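Side-chain contacts in uncharacterized protein aq_328 (Aquifex aeolicus, PDB 1R4V), which is of unknown function but adopts a histone fold and may take part in protein heterodimerization: residues 147-152 with 160-165; 38-43 with 141-146; 51-56 with 133-138; 30-35 with 107-112. All coordinates share one frame; numbering follows the deposited sequence.

Overall arrangement
Three of the four contacts share helix 131-149, the long central helix of this histone-fold chain: contact 3 lies on its first half, its centre about 1 Å from the centre of the chain, contact 2 beyond it and contact 1 at its C-terminal end. Contacts 2 and 3 have centres 12 Å apart and are joined by H142 NE2 and S55 OG, 2.7 Å from each other. Contacts 1 and 2 meet where K147 NZ approaches L40 O at 2.8 Å. Contact 4 shares helix 29-40 with contact 2 and packs against M135 and L53 of contact 3. Zinc ions sit at contact 1, on E161, and at contact 4, on D33.

Contact 1 (147-152 with 160-165); sequences KKATGE and MEFVAQ. With ZN (zinc ion), chain B.
The last two helices of the histone-fold chain, joined by a short loop, meet where A149 and T150, near the end of helix 131-149, pack against F162 and V163 of helix 157-168. The methyl CB of A149 approaches the F162 ring obliquely, 4.0 Å from CE2. F162 has CG anti to its own N (chi1 177°), which carries the ring out toward A149. Deeper in, T150 CG2 meets V163 CG2 at 3.6 Å, one methyl branch from each residue, the two side chains running obliquely to each other. The T150 torsion (chi1 64°) sends CG2 to V163 and turns OG1 back to the helix, where it hydrogen-bonds to I146 O; a weak bond from E152 N also reaches OG1, at 3.4 Å. G151, with positive phi, is where the backbone leaves helical geometry. No hydrogen bond crosses between 147-152 and 160-165, so the two are held by apolar packing, buried at V163 and open to solvent at F162.

E161 lies away from this packing and binds a zinc ion through OE1 at 2.1 Å, with E158 as the other protein ligand in the chain. V163 also packs on V145 and I146, while A149 also touches I166. M160 and A164 lie against helix 46-62, so helix 157-168 packs on both helices 131-149 and 46-62, with M160 touching each.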
loop_
_atom_site.group_PDB
_atom_site.type_symbol
_atom_site.label_atom_id
_atom_site.label_comp_id
_atom_site.label_asym_id
_atom_site.label_seq_id
_atom_site.Cartn_x
_atom_site.Cartn_y
_atom_site.Cartn_z
ATOM N N LYS A 147 14.499 -0.425 -3.042
ATOM C CA LYS A 147 15.830 0.168 -3.039
ATOM C C LYS A 147 16.838 -0.551 -2.169
ATOM O O LYS A 147 18.011 -0.633 -2.541
ATOM C CB LYS A 147 15.738 1.632 -2.633
ATOM C CG LYS A 147 15.160 2.440 -3.790
ATOM C CD LYS A 147 15.397 3.935 -3.638
ATOM C CE LYS A 147 14.372 4.558 -2.726
ATOM N NZ LYS A 147 14.385 6.025 -2.952
ATOM N N LYS A 148 16.396 -1.074 -1.035
ATOM C CA LYS A 148 17.279 -1.823 -0.141
ATOM C C LYS A 148 17.439 -3.308 -0.467
ATOM O O LYS A 148 18.363 -3.944 0.034
ATOM C CB LYS A 148 16.783 -1.659 1.290
ATOM C CG LYS A 148 17.182 -0.309 1.824
ATOM C CD LYS A 148 16.354 0.154 2.968
ATOM C CE LYS A 148 16.873 1.528 3.375
ATOM N NZ LYS A 148 16.060 2.068 4.456
ATOM N N ALA A 149 16.581 -3.876 -1.300
ATOM C CA ALA A 149 16.632 -5.318 -1.580
ATOM C C ALA A 149 16.939 -5.746 -3.017
ATOM O O ALA A 149 17.487 -6.817 -3.194
ATOM C CB ALA A 149 15.354 -5.980 -1.121
ATOM N N THR A 150 16.614 -4.959 -4.038
ATOM C CA THR A 150 16.687 -5.456 -5.406
ATOM C C THR A 150 18.038 -5.284 -6.073
ATOM O O THR A 150 18.402 -6.152 -6.863
ATOM C CB THR A 150 15.618 -4.829 -6.335
ATOM O OG1 THR A 150 15.804 -3.422 -6.490
ATOM C CG2 THR A 150 14.225 -4.991 -5.763
ATOM N N GLY A 151 18.753 -4.192 -5.797
ATOM C CA GLY A 151 20.008 -3.871 -6.489
ATOM C C GLY A 151 19.882 -3.385 -7.923
ATOM O O GLY A 151 20.884 -3.230 -8.628
ATOM N N GLU A 152 18.649 -3.132 -8.347
ATOM C CA GLU A 152 18.291 -2.764 -9.707
ATOM C C GLU A 152 17.474 -1.459 -9.680
ATOM O O GLU A 152 16.442 -1.406 -9.020
ATOM C CB GLU A 152 17.439 -3.888 -10.311
ATOM C CG GLU A 152 18.180 -5.200 -10.530
ATOM C CD GLU A 152 17.318 -6.459 -10.628
ATOM O OE1 GLU A 152 16.079 -6.383 -10.785
ATOM O OE2 GLU A 152 17.912 -7.570 -10.530
HETATM N N MSE A 160 10.946 -8.063 -7.924
HETATM C CA MSE A 160 9.691 -7.648 -7.315
HETATM C C MSE A 160 8.994 -8.769 -6.561
HETATM O O MSE A 160 8.403 -8.535 -5.500
HETATM C CB MSE A 160 8.743 -7.149 -8.399
HETATM C CG MSE A 160 9.236 -5.841 -9.005
HETATM SE SE MSE A 160 9.437 -4.397 -7.609
HETATM C CE MSE A 160 7.896 -4.556 -6.707
ATOM N N GLU A 161 9.036 -9.977 -7.127
ATOM C CA GLU A 161 8.535 -11.156 -6.431
ATOM C C GLU A 161 9.255 -11.374 -5.113
ATOM O O GLU A 161 8.629 -11.733 -4.109
ATOM C CB GLU A 161 8.626 -12.401 -7.314
ATOM C CG GLU A 161 7.665 -12.374 -8.493
ATOM C CD GLU A 161 7.842 -13.581 -9.408
ATOM O OE1 GLU A 161 8.065 -14.674 -8.915
ATOM O OE2 GLU A 161 7.785 -13.447 -10.640
ATOM N N PHE A 162 10.559 -11.141 -5.087
ATOM C CA PHE A 162 11.315 -11.191 -3.834
ATOM C C PHE A 162 10.928 -10.094 -2.829
ATOM O O PHE A 162 10.818 -10.359 -1.643
ATOM C CB PHE A 162 12.804 -11.106 -4.154
ATOM C CG PHE A 162 13.696 -11.079 -2.934
ATOM C CD1 PHE A 162 13.760 -12.167 -2.075
ATOM C CD2 PHE A 162 14.495 -9.973 -2.660
ATOM C CE1 PHE A 162 14.593 -12.151 -0.965
ATOM C CE2 PHE A 162 15.337 -9.949 -1.548
ATOM C CZ PHE A 162 15.384 -11.051 -0.702
ATOM N N VAL A 163 10.713 -8.864 -3.285
ATOM C CA VAL A 163 10.222 -7.779 -2.423
ATOM C C VAL A 163 8.892 -8.168 -1.764
ATOM O O VAL A 163 8.753 -8.037 -0.555
ATOM C CB VAL A 163 10.117 -6.426 -3.192
ATOM C CG1 VAL A 163 9.333 -5.354 -2.441
ATOM C CG2 VAL A 163 11.507 -5.885 -3.523
ATOM N N ALA A 164 7.933 -8.665 -2.534
ATOM C CA ALA A 164 6.669 -9.126 -1.981
ATOM C C ALA A 164 6.817 -10.201 -0.895
ATOM O O ALA A 164 6.092 -10.150 0.105
ATOM C CB ALA A 164 5.753 -9.642 -3.061
ATOM N N GLN A 165 7.730 -11.147 -1.100
ATOM C CA GLN A 165 8.060 -12.178 -0.123
ATOM C C GLN A 165 8.586 -11.608 1.180
ATOM O O GLN A 165 8.149 -12.002 2.265
ATOM C CB GLN A 165 9.106 -13.133 -0.678
ATOM C CG GLN A 165 8.562 -14.091 -1.709
ATOM C CD GLN A 165 9.563 -15.177 -2.125
ATOM O OE1 GLN A 165 9.415 -16.325 -1.702
ATOM N NE2 GLN A 165 10.585 -14.822 -2.915
HETATM ZN ZN ZN B . 8.945 -15.950 -10.342
#

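Contact 2 (38-43 with 141-146); sequences TELDID and MHADVI
L40 and I42 close over A143, whose single methyl takes a branch from each. L40 CD1 comes to 3.5 Å from A143 CB, tighter than usual carbon contact, and I42 CD1 touches the same CB at 3.8 Å. The same I42 CD1 lies 3.6 Å from A143 O and, one helical turn on, 3.9 Å from I146 CG2. With CG1 of I42 beside its own N (chi1 -65°) and the chain extended beyond (chi2 159°), CD1 is carried out to the groove between A143 and I146. I146 answers with CG2, anti to its N, and the two isoleucines pass at a slant. The side-chain contacts are apolar, and no hydrogen bond joins 38-43 to 141-146.

The next shell sets the backbone. D41 takes positive phi as the chain leaves helix 29-40, a turn that lets L40 and I42 both face helix 131-149. I42 is tied by a backbone hydrogen bond to F36, whose side chain also packs on I42 and A143. D43 pairs through its backbone with R153.

This is plain packing of the histone fold: the end of helix 29-40 and the loop after it lie on one face of helix 131-149, while H142 and V145 meet helices 46-62 and 157-168.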
loop_
_atom_site.group_PDB
_atom_site.type_symbol
_atom_site.label_atom_id
_atom_site.label_comp_id
_atom_site.label_asym_id
_atom_site.label_seq_id
_atom_site.Cartn_x
_atom_site.Cartn_y
_atom_site.Cartn_z
ATOM N N THR A 38 10.981 9.845 -10.859
ATOM C CA THR A 38 11.516 11.185 -10.595
ATOM C C THR A 38 11.880 11.436 -9.135
ATOM O O THR A 38 12.891 12.080 -8.872
ATOM C CB THR A 38 10.524 12.260 -11.107
ATOM O OG1 THR A 38 9.236 12.076 -10.489
ATOM C CG2 THR A 38 10.254 12.047 -12.572
ATOM N N GLU A 39 11.093 10.942 -8.181
ATOM C CA GLU A 39 11.354 11.221 -6.764
ATOM C C GLU A 39 12.046 10.098 -5.979
ATOM O O GLU A 39 12.762 10.382 -5.019
ATOM C CB GLU A 39 10.058 11.648 -6.053
ATOM C CG GLU A 39 9.388 12.889 -6.639
ATOM C CD GLU A 39 10.238 14.166 -6.613
ATOM O OE1 GLU A 39 10.999 14.390 -5.637
ATOM O OE2 GLU A 39 10.141 14.968 -7.577
ATOM N N LEU A 40 11.843 8.838 -6.367
ATOM C CA LEU A 40 12.393 7.685 -5.642
ATOM C C LEU A 40 13.483 6.895 -6.369
ATOM O O LEU A 40 14.037 5.990 -5.767
ATOM C CB LEU A 40 11.251 6.728 -5.264
ATOM C CG LEU A 40 10.093 7.323 -4.467
ATOM C CD1 LEU A 40 8.952 6.330 -4.185
ATOM C CD2 LEU A 40 10.615 7.891 -3.169
ATOM N N ASP A 41 13.797 7.230 -7.623
ATOM C CA ASP A 41 14.814 6.573 -8.450
ATOM C C ASP A 41 14.494 5.104 -8.734
ATOM O O ASP A 41 15.396 4.260 -8.745
ATOM C CB ASP A 41 16.221 6.689 -7.833
ATOM C CG ASP A 41 16.723 8.134 -7.753
ATOM O OD1 ASP A 41 17.189 8.539 -6.659
ATOM O OD2 ASP A 41 16.691 8.939 -8.722
ATOM N N ILE A 42 13.219 4.798 -8.946
ATOM C CA ILE A 42 12.789 3.448 -9.254
ATOM C C ILE A 42 12.025 3.512 -10.565
ATOM O O ILE A 42 11.018 4.207 -10.676
ATOM C CB ILE A 42 11.876 2.849 -8.176
ATOM C CG1 ILE A 42 12.611 2.666 -6.845
ATOM C CG2 ILE A 42 11.296 1.534 -8.700
ATOM C CD1 ILE A 42 11.690 2.559 -5.651
ATOM N N ASP A 43 12.508 2.767 -11.544
ATOM C CA ASP A 43 11.906 2.699 -12.851
ATOM C C ASP A 43 10.955 1.499 -12.898
ATOM O O ASP A 43 11.376 0.354 -12.975
ATOM C CB ASP A 43 13.034 2.605 -13.878
ATOM C CG ASP A 43 12.546 2.556 -15.322
ATOM O OD1 ASP A 43 11.321 2.649 -15.573
ATOM O OD2 ASP A 43 13.332 2.415 -16.300
HETATM N N MSE A 141 6.676 2.530 1.852
HETATM C CA MSE A 141 7.379 1.397 2.435
HETATM C C MSE A 141 7.939 0.417 1.409
HETATM O O MSE A 141 9.114 0.039 1.491
HETATM C CB MSE A 141 6.495 0.681 3.429
HETATM C CG MSE A 141 7.261 -0.444 4.032
HETATM SE SE MSE A 141 6.718 -2.188 3.225
HETATM C CE MSE A 141 7.684 -3.357 4.499
ATOM N N HIS A 142 7.124 0.014 0.444
ATOM C CA HIS A 142 7.582 -0.826 -0.653
ATOM C C HIS A 142 8.709 -0.182 -1.459
ATOM O O HIS A 142 9.634 -0.873 -1.822
ATOM C CB HIS A 142 6.453 -1.207 -1.607
ATOM C CG HIS A 142 5.596 -2.315 -1.099
ATOM N ND1 HIS A 142 4.688 -2.143 -0.076
ATOM C CD2 HIS A 142 5.498 -3.609 -1.480
ATOM C CE1 HIS A 142 4.062 -3.286 0.148
ATOM N NE2 HIS A 142 4.542 -4.191 -0.688
ATOM N N ALA A 143 8.654 1.114 -1.721
ATOM C CA ALA A 143 9.756 1.785 -2.425
ATOM C C ALA A 143 11.071 1.646 -1.638
ATOM O O ALA A 143 12.127 1.430 -2.221
ATOM C CB ALA A 143 9.410 3.258 -2.671
ATOM N N ASP A 144 10.994 1.765 -0.320
ATOM C CA ASP A 144 12.131 1.664 0.582
ATOM C C ASP A 144 12.721 0.256 0.465
ATOM O O ASP A 144 13.923 0.091 0.323
ATOM C CB ASP A 144 11.720 1.979 2.024
ATOM C CG ASP A 144 12.916 2.022 2.998
ATOM O OD1 ASP A 144 13.955 2.651 2.688
ATOM O OD2 ASP A 144 12.905 1.460 4.119
ATOM N N VAL A 145 11.868 -0.760 0.485
ATOM C CA VAL A 145 12.300 -2.140 0.402
ATOM C C VAL A 145 12.880 -2.414 -0.990
ATOM O O VAL A 145 13.907 -3.083 -1.075
ATOM C CB VAL A 145 11.150 -3.106 0.751
ATOM C CG1 VAL A 145 11.602 -4.568 0.572
ATOM C CG2 VAL A 145 10.696 -2.835 2.203
ATOM N N ILE A 146 12.269 -1.901 -2.060
ATOM C CA ILE A 146 12.813 -2.116 -3.418
ATOM C C ILE A 146 14.261 -1.641 -3.513
ATOM O O ILE A 146 15.139 -2.342 -4.009
ATOM C CB ILE A 146 11.946 -1.389 -4.476
ATOM C CG1 ILE A 146 10.590 -2.104 -4.637
ATOM C CG2 ILE A 146 12.659 -1.254 -5.815
ATOM C CD1 ILE A 146 9.529 -1.263 -5.245
#

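Contact 3 (51-56 with 133-138); sequences LLLNSV and NIMGGL
Helices 51-56 and 133-138 cross at 124° between their N-to-C directions, with axes 10.8 Å apart at closest approach and nearest CA atoms, V56 and L138, separated by 6.1 Å. This is core packing of the histone fold, in the middle of the chain. V56 is the central residue: its CG1, anti to its own N (chi1 169°), meets two residues of the other helix. M135 CG lies 3.5 Å from that methyl, and L138 CB comes to 3.9 Å from it. L138 also brings CD1 near the carbonyl of V56, so a leucine methyl touches backbone as well as side chain.

The selenomethionine M135 runs extended beyond CG, and that straight reach takes its CE to L53. M135 crosses both L53 and V56 at about a right angle, laying its chain over the two residues, which sit almost one turn apart on their helix. All four residues are buried, and no hydrogen bond links the segments; the backbone bonds stay within each helix.

Several helices complete the surroundings. Helix 106-113 supplies L109, which packs on both L53 and M135, while L138 packs on L90 of helix 88-98. The far end of the M135 chain finishes with its CE methyl 3.7 Å from L53 CD2.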
loop_
_atom_site.group_PDB
_atom_site.type_symbol
_atom_site.label_atom_id
_atom_site.label_comp_id
_atom_site.label_asym_id
_atom_site.label_seq_id
_atom_site.Cartn_x
_atom_site.Cartn_y
_atom_site.Cartn_z
ATOM N N LEU A 51 2.725 -6.109 -9.870
ATOM C CA LEU A 51 3.302 -6.886 -8.778
ATOM C C LEU A 51 3.354 -6.066 -7.493
ATOM O O LEU A 51 3.017 -6.576 -6.416
ATOM C CB LEU A 51 4.693 -7.415 -9.173
ATOM C CG LEU A 51 4.680 -8.507 -10.257
ATOM C CD1 LEU A 51 6.090 -8.772 -10.768
ATOM C CD2 LEU A 51 4.109 -9.791 -9.728
ATOM N N LEU A 52 3.756 -4.807 -7.615
ATOM C CA LEU A 52 3.833 -3.873 -6.497
ATOM C C LEU A 52 2.452 -3.701 -5.860
ATOM O O LEU A 52 2.293 -3.825 -4.643
ATOM C CB LEU A 52 4.378 -2.530 -6.970
ATOM C CG LEU A 52 4.284 -1.332 -6.014
ATOM C CD1 LEU A 52 5.089 -1.608 -4.719
ATOM C CD2 LEU A 52 4.791 -0.121 -6.723
ATOM N N LEU A 53 1.450 -3.425 -6.682
ATOM C CA LEU A 53 0.079 -3.253 -6.192
ATOM C C LEU A 53 -0.527 -4.514 -5.585
ATOM O O LEU A 53 -1.303 -4.421 -4.623
ATOM C CB LEU A 53 -0.823 -2.716 -7.307
ATOM C CG LEU A 53 -0.472 -1.352 -7.880
ATOM C CD1 LEU A 53 -1.484 -1.022 -8.999
ATOM C CD2 LEU A 53 -0.458 -0.289 -6.822
ATOM N N ASN A 54 -0.188 -5.695 -6.111
ATOM C CA ASN A 54 -0.676 -6.928 -5.511
ATOM C C ASN A 54 -0.060 -7.110 -4.122
ATOM O O ASN A 54 -0.736 -7.582 -3.223
ATOM C CB ASN A 54 -0.429 -8.152 -6.374
ATOM C CG ASN A 54 -1.359 -8.221 -7.577
ATOM O OD1 ASN A 54 -2.422 -7.596 -7.607
ATOM N ND2 ASN A 54 -0.959 -9.009 -8.575
ATOM N N SER A 55 1.198 -6.714 -3.955
ATOM C CA SER A 55 1.883 -6.793 -2.673
ATOM C C SER A 55 1.303 -5.772 -1.683
ATOM O O SER A 55 1.110 -6.076 -0.502
ATOM C CB SER A 55 3.392 -6.618 -2.867
ATOM O OG SER A 55 4.054 -6.634 -1.624
ATOM N N VAL A 56 1.017 -4.556 -2.155
ATOM C CA VAL A 56 0.379 -3.535 -1.333
ATOM C C VAL A 56 -0.985 -4.035 -0.842
ATOM O O VAL A 56 -1.324 -3.943 0.346
ATOM C CB VAL A 56 0.287 -2.179 -2.089
ATOM C CG1 VAL A 56 -0.599 -1.196 -1.354
ATOM C CG2 VAL A 56 1.681 -1.595 -2.284
ATOM N N ASN A 133 -4.272 7.223 2.958
ATOM C CA ASN A 133 -3.054 7.416 3.735
ATOM C C ASN A 133 -2.376 6.088 4.025
ATOM O O ASN A 133 -1.171 5.995 3.948
ATOM C CB ASN A 133 -3.334 8.194 5.006
ATOM C CG ASN A 133 -3.812 9.595 4.682
ATOM O OD1 ASN A 133 -3.324 10.227 3.735
ATOM N ND2 ASN A 133 -4.801 10.063 5.431
ATOM N N ILE A 134 -3.151 5.064 4.338
ATOM C CA ILE A 134 -2.577 3.736 4.595
ATOM C C ILE A 134 -1.899 3.198 3.344
ATOM O O ILE A 134 -0.768 2.697 3.411
ATOM C CB ILE A 134 -3.665 2.790 5.091
ATOM C CG1 ILE A 134 -4.163 3.276 6.458
ATOM C CG2 ILE A 134 -3.129 1.368 5.180
ATOM C CD1 ILE A 134 -5.398 2.561 6.973
HETATM N N MSE A 135 -2.580 3.295 2.207
HETATM C CA MSE A 135 -2.036 2.796 0.958
HETATM C C MSE A 135 -0.821 3.590 0.529
HETATM O O MSE A 135 0.139 3.024 0.045
HETATM C CB MSE A 135 -3.064 2.806 -0.166
HETATM C CG MSE A 135 -2.739 1.625 -1.111
HETATM SE SE MSE A 135 -3.671 1.917 -2.718
HETATM C CE MSE A 135 -2.554 0.900 -4.076
ATOM N N GLY A 136 -0.883 4.904 0.675
ATOM C CA GLY A 136 0.260 5.756 0.405
ATOM C C GLY A 136 1.476 5.411 1.237
ATOM O O GLY A 136 2.570 5.359 0.700
ATOM N N GLY A 137 1.290 5.134 2.522
ATOM C CA GLY A 137 2.334 4.617 3.400
ATOM C C GLY A 137 2.884 3.262 2.984
ATOM O O GLY A 137 4.097 3.010 3.056
ATOM N N LEU A 138 2.003 2.369 2.566
ATOM C CA LEU A 138 2.403 1.051 2.071
ATOM C C LEU A 138 3.205 1.180 0.776
ATOM O O LEU A 138 4.147 0.440 0.552
ATOM C CB LEU A 138 1.191 0.139 1.870
ATOM C CG LEU A 138 0.550 -0.395 3.149
ATOM C CD1 LEU A 138 -0.782 -1.012 2.798
ATOM C CD2 LEU A 138 1.486 -1.364 3.904
#

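Contact 4 (30-35 with 107-112); sequences DKLDHY and DELLEY. With ZN (zinc ion), chain C; CAC (cacodylate ion), chain D.
L32 and L109 form the tight part of this contact, with a buried methyl meeting a buried methyl: L32 CD2 is 3.9 Å from L109 CD1. That same CD1 also lies 4.0 Å from L32 CD1, so one leucine methyl sits at the fork of the other, and the two side chains cross at about a right angle. L32 holds CG anti to its own N (chi1 -174°), which sets both its methyls against L109 CD1.

The solvent side is looser. K31 NZ makes a salt bridge to E108 OE2 at 3.3 Å, a weak hydrogen bond, the lysine reaching it by bends at chi3 and chi4. D103 is its stronger partner, so the ammonium is shared by two carboxylates. D30 OD1 lies 5.2 Å from E108 OE2, a like-charge neighbour that K31 may partly offset from the E108 side.

D33 and H34 take no part in the packing on helix 106-113 and instead hold a metal site. D33 OD2 binds a zinc ion at 2.0 Å, which a cacodylate oxygen and two waters complete. H34 ND1 donates to cacodylate O2 at 2.9 Å, from the ring edge; the anion probably came from the crystallisation liquor. R37 salt-bridges D33 and also bonds the cacodylate.

L32 continues onto I49 of helix 46-62, and L109 touches F29, so helix 106-113 closes one side of the core beside helix 29-40.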
loop_
_atom_site.group_PDB
_atom_site.type_symbol
_atom_site.label_atom_id
_atom_site.label_comp_id
_atom_site.label_asym_id
_atom_site.label_seq_id
_atom_site.Cartn_x
_atom_site.Cartn_y
_atom_site.Cartn_z
ATOM N N ASP A 30 0.332 5.830 -14.600
ATOM C CA ASP A 30 0.932 7.072 -15.063
ATOM C C ASP A 30 1.624 7.873 -13.952
ATOM O O ASP A 30 2.832 8.057 -13.959
ATOM C CB ASP A 30 -0.217 7.864 -15.713
ATOM C CG ASP A 30 -1.601 7.468 -15.126
ATOM O OD1 ASP A 30 -2.167 8.134 -14.201
ATOM O OD2 ASP A 30 -2.149 6.419 -15.554
ATOM N N LYS A 31 0.854 8.319 -12.963
ATOM C CA LYS A 31 1.321 9.188 -11.886
ATOM C C LYS A 31 2.253 8.503 -10.902
ATOM O O LYS A 31 3.165 9.131 -10.336
ATOM C CB LYS A 31 0.091 9.728 -11.147
ATOM C CG LYS A 31 -0.703 10.624 -12.099
ATOM C CD LYS A 31 -2.159 10.784 -11.744
ATOM C CE LYS A 31 -2.329 11.718 -10.609
ATOM N NZ LYS A 31 -3.554 12.561 -10.870
ATOM N N LEU A 32 2.002 7.216 -10.685
ATOM C CA LEU A 32 2.855 6.420 -9.810
ATOM C C LEU A 32 4.202 6.234 -10.488
ATOM O O LEU A 32 5.232 6.451 -9.869
ATOM C CB LEU A 32 2.214 5.069 -9.546
ATOM C CG LEU A 32 2.959 4.189 -8.521
ATOM C CD1 LEU A 32 2.869 4.757 -7.122
ATOM C CD2 LEU A 32 2.408 2.793 -8.594
ATOM N N ASP A 33 4.155 5.835 -11.761
ATOM C CA ASP A 33 5.329 5.611 -12.609
ATOM C C ASP A 33 6.193 6.846 -12.551
ATOM O O ASP A 33 7.369 6.819 -12.170
ATOM C CB ASP A 33 4.830 5.282 -14.016
ATOM C CG ASP A 33 5.920 5.165 -15.070
ATOM O OD1 ASP A 33 7.129 5.273 -14.793
ATOM O OD2 ASP A 33 5.595 4.979 -16.256
ATOM N N HIS A 34 5.566 7.964 -12.894
ATOM C CA HIS A 34 6.222 9.250 -12.867
ATOM C C HIS A 34 6.784 9.617 -11.480
ATOM O O HIS A 34 7.922 10.066 -11.400
ATOM C CB HIS A 34 5.258 10.292 -13.454
ATOM C CG HIS A 34 5.898 11.603 -13.717
ATOM N ND1 HIS A 34 6.150 12.061 -14.994
ATOM C CD2 HIS A 34 6.350 12.552 -12.868
ATOM C CE1 HIS A 34 6.712 13.254 -14.917
ATOM N NE2 HIS A 34 6.845 13.573 -13.641
ATOM N N TYR A 35 6.061 9.430 -10.380
ATOM C CA TYR A 35 6.621 9.716 -9.055
ATOM C C TYR A 35 7.776 8.776 -8.616
ATOM O O TYR A 35 8.768 9.202 -8.015
ATOM C CB TYR A 35 5.526 9.614 -7.972
ATOM C CG TYR A 35 6.023 10.082 -6.635
ATOM C CD1 TYR A 35 6.068 11.429 -6.343
ATOM C CD2 TYR A 35 6.501 9.196 -5.682
ATOM C CE1 TYR A 35 6.534 11.885 -5.123
ATOM C CE2 TYR A 35 6.975 9.640 -4.454
ATOM C CZ TYR A 35 6.990 10.985 -4.186
ATOM O OH TYR A 35 7.458 11.478 -2.997
ATOM N N ASP A 107 -5.376 7.712 -5.043
ATOM C CA ASP A 107 -6.832 7.602 -5.107
ATOM C C ASP A 107 -7.302 6.707 -6.232
ATOM O O ASP A 107 -8.233 5.927 -6.043
ATOM C CB ASP A 107 -7.488 8.969 -5.213
ATOM C CG ASP A 107 -7.298 9.780 -3.956
ATOM O OD1 ASP A 107 -6.948 10.979 -4.058
ATOM O OD2 ASP A 107 -7.460 9.279 -2.824
ATOM N N GLU A 108 -6.644 6.797 -7.388
ATOM C CA GLU A 108 -6.985 5.946 -8.507
ATOM C C GLU A 108 -6.485 4.530 -8.235
ATOM O O GLU A 108 -7.145 3.556 -8.594
ATOM C CB GLU A 108 -6.394 6.488 -9.819
ATOM C CG GLU A 108 -6.768 7.933 -10.136
ATOM C CD GLU A 108 -5.781 8.991 -9.632
ATOM O OE1 GLU A 108 -5.451 9.029 -8.416
ATOM O OE2 GLU A 108 -5.336 9.817 -10.470
ATOM N N LEU A 109 -5.324 4.403 -7.604
ATOM C CA LEU A 109 -4.744 3.085 -7.385
ATOM C C LEU A 109 -5.574 2.306 -6.355
ATOM O O LEU A 109 -5.727 1.080 -6.433
ATOM C CB LEU A 109 -3.294 3.226 -6.937
ATOM C CG LEU A 109 -2.338 3.829 -7.973
ATOM C CD1 LEU A 109 -1.035 4.132 -7.248
ATOM C CD2 LEU A 109 -2.177 2.893 -9.151
ATOM N N LEU A 110 -6.134 3.029 -5.396
ATOM C CA LEU A 110 -7.003 2.428 -4.384
ATOM C C LEU A 110 -8.210 1.771 -5.059
ATOM O O LEU A 110 -8.545 0.628 -4.769
ATOM C CB LEU A 110 -7.478 3.485 -3.386
ATOM C CG LEU A 110 -7.619 3.090 -1.912
ATOM C CD1 LEU A 110 -8.691 3.954 -1.317
ATOM C CD2 LEU A 110 -7.861 1.595 -1.619
ATOM N N GLU A 111 -8.861 2.486 -5.967
ATOM C CA GLU A 111 -9.992 1.927 -6.710
ATOM C C GLU A 111 -9.564 0.759 -7.585
ATOM O O GLU A 111 -10.256 -0.247 -7.686
ATOM C CB GLU A 111 -10.708 2.975 -7.562
ATOM C CG GLU A 111 -12.147 2.574 -7.853
ATOM C CD GLU A 111 -12.966 3.666 -8.535
ATOM O OE1 GLU A 111 -14.209 3.718 -8.310
ATOM O OE2 GLU A 111 -12.371 4.473 -9.297
ATOM N N TYR A 112 -8.409 0.899 -8.218
ATOM C CA TYR A 112 -7.862 -0.163 -9.041
ATOM C C TYR A 112 -7.652 -1.477 -8.299
ATOM O O TYR A 112 -8.011 -2.520 -8.827
ATOM C CB TYR A 112 -6.535 0.273 -9.634
ATOM C CG TYR A 112 -5.976 -0.778 -10.552
ATOM C CD1 TYR A 112 -6.436 -0.852 -11.851
ATOM C CD2 TYR A 112 -5.012 -1.694 -10.120
ATOM C CE1 TYR A 112 -5.952 -1.784 -12.718
ATOM C CE2 TYR A 112 -4.500 -2.653 -10.997
ATOM C CZ TYR A 112 -4.988 -2.676 -12.297
ATOM O OH TYR A 112 -4.580 -3.566 -13.257
HETATM ZN ZN ZN C . 6.486 5.419 -17.984
HETATM AS AS CAC D . 5.389 8.686 -17.911
HETATM O O1 CAC D . 6.364 7.343 -18.420
HETATM O O2 CAC D . 6.080 9.773 -16.739
HETATM C C1 CAC D . 4.842 9.755 -19.473
HETATM C C2 CAC D . 3.854 7.819 -17.053
HETATM O O HOH W 1 8.480 4.808 -17.658
HETATM O O HOH W 2 5.383 5.549 -19.706
#